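Local coordinates for tail spike protein gp49 (PDB 4RU4) that degrades the O-specific polysaccharide of its Pseudomonas host as a lyase, probably during phage entry into the cell, at residues Gly325-Asp330 with Gly348-Gly353. Numbering follows the deposited sequence.
Sequences GTHCAD and GATWQG
The carbonyl oxygen of G348 receives two backbone N-H groups of loop 325-330: A329 N bonds to G348 O at 3.0 Å, nearly straight and in the carbonyl plane, while C328 N reaches the same oxygen by a weak, bent bond. The backbone of G348 takes angles at which a side chain would collide with the carbonyl of the residue before it. A349 then brings its CB to 4.0 Å from A329 CB, and its CA-H points at A329 O. T350 packs over one face of the H327 imidazole, a CH-pi contact: T350 CB sits 3.7 Å from the ring centroid, only 5° off the normal, and T350 CG2 reaches H327 NE2 at 3.5 Å. With T350 OG1 anti to the backbone N (chi1 -172°), the hydroxyl hydrogen-bonds I373 O and accepts a bond from Q352 NE2. The amide of Q352 comes up tip to tip with the imidazole, its NE2 3.6 Å from H327 CE1 and the two planes 83° apart. The imidazole is held by D330, three residues further along the same loop, H327 NE2 giving an almost linear 2.7 Å bond to the anti lone pair of D330 OD1. A water that donates to D330 OD1 and accepts from Q352 NE2 closes the bridge between the segments; D330 OD2 goes to H332. The ring of H293 stacks on that of H327. Strand 349-352 begins a parallel sheet that continues through 372-377, and these contacts pack loop 325-330 onto that sheet's first strand, within the right-handed parallel beta-helix of the pectate lyase-like family.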
# COMPACT_ATOMS: atom_id res chain seq x y z
N GLY B 325 -16.73 18.99 14.02
CA GLY B 325 -16.29 19.90 12.98
C GLY B 325 -14.81 19.77 12.64
O GLY B 325 -14.30 20.55 11.85
N THR B 326 -14.11 18.79 13.21
CA THR B 326 -12.68 18.65 12.94
C THR B 326 -12.33 17.35 12.19
O THR B 326 -13.17 16.46 12.04
CB THR B 326 -11.83 18.81 14.23
OG1 THR B 326 -10.45 18.94 13.91
CG2 THR B 326 -12.03 17.62 15.19
N HIS B 327 -11.09 17.25 11.73
CA HIS B 327 -10.64 16.07 11.02
C HIS B 327 -10.45 14.92 11.99
O HIS B 327 -10.02 15.11 13.15
CB HIS B 327 -9.31 16.38 10.32
CG HIS B 327 -8.27 16.94 11.24
ND1 HIS B 327 -8.13 18.30 11.48
CD2 HIS B 327 -7.33 16.33 12.00
CE1 HIS B 327 -7.14 18.50 12.33
NE2 HIS B 327 -6.63 17.32 12.66
N CYS B 328 -10.75 13.72 11.50
CA CYS B 328 -10.64 12.50 12.28
C CYS B 328 -9.18 12.01 12.39
O CYS B 328 -8.73 11.62 13.47
CB CYS B 328 -11.50 11.41 11.65
SG CYS B 328 -11.31 9.77 12.45
N ALA B 329 -8.46 12.01 11.27
CA ALA B 329 -7.05 11.58 11.27
C ALA B 329 -6.16 12.80 11.42
O ALA B 329 -6.21 13.68 10.58
CB ALA B 329 -6.72 10.85 9.99
N ASP B 330 -5.37 12.85 12.49
CA ASP B 330 -4.64 14.08 12.80
C ASP B 330 -3.11 13.93 12.75
O ASP B 330 -2.56 12.88 13.07
CB ASP B 330 -5.08 14.63 14.18
CG ASP B 330 -4.23 15.79 14.64
OD1 ASP B 330 -4.55 16.96 14.27
OD2 ASP B 330 -3.19 15.55 15.32
N GLY B 348 -12.60 12.71 7.71
CA GLY B 348 -11.60 13.64 7.23
C GLY B 348 -10.20 13.48 7.77
O GLY B 348 -9.96 12.79 8.78
N ALA B 349 -9.25 14.14 7.11
CA ALA B 349 -7.85 14.00 7.47
C ALA B 349 -7.12 15.35 7.28
O ALA B 349 -7.70 16.32 6.79
CB ALA B 349 -7.20 12.90 6.63
N THR B 350 -5.85 15.41 7.67
CA THR B 350 -5.17 16.71 7.64
C THR B 350 -3.71 16.64 7.21
O THR B 350 -3.01 15.66 7.47
CB THR B 350 -5.23 17.42 9.04
OG1 THR B 350 -4.72 18.76 8.93
CG2 THR B 350 -4.36 16.68 10.03
N TRP B 351 -3.27 17.70 6.54
CA TRP B 351 -1.86 17.92 6.23
C TRP B 351 -1.39 19.05 7.14
O TRP B 351 -1.92 20.15 7.07
CB TRP B 351 -1.77 18.45 4.80
CG TRP B 351 -1.75 17.46 3.68
CD1 TRP B 351 -1.27 16.16 3.68
CD2 TRP B 351 -2.20 17.71 2.35
NE1 TRP B 351 -1.39 15.61 2.41
CE2 TRP B 351 -1.94 16.56 1.58
CE3 TRP B 351 -2.77 18.83 1.73
CZ2 TRP B 351 -2.24 16.48 0.23
CZ3 TRP B 351 -3.07 18.76 0.37
CH2 TRP B 351 -2.80 17.58 -0.36
N GLN B 352 -0.38 18.79 7.97
CA GLN B 352 0.23 19.79 8.82
C GLN B 352 1.72 19.43 8.95
O GLN B 352 2.09 18.26 8.80
CB GLN B 352 -0.42 19.77 10.23
CG GLN B 352 -1.93 19.89 10.21
CD GLN B 352 -2.55 20.19 11.56
OE1 GLN B 352 -1.90 20.76 12.43
NE2 GLN B 352 -3.84 19.83 11.72
N GLY B 353 2.56 20.40 9.28
CA GLY B 353 3.97 20.09 9.53
C GLY B 353 4.78 20.04 8.26
O GLY B 353 4.83 21.02 7.53
O HOH W 1 -4.65 19.66 14.77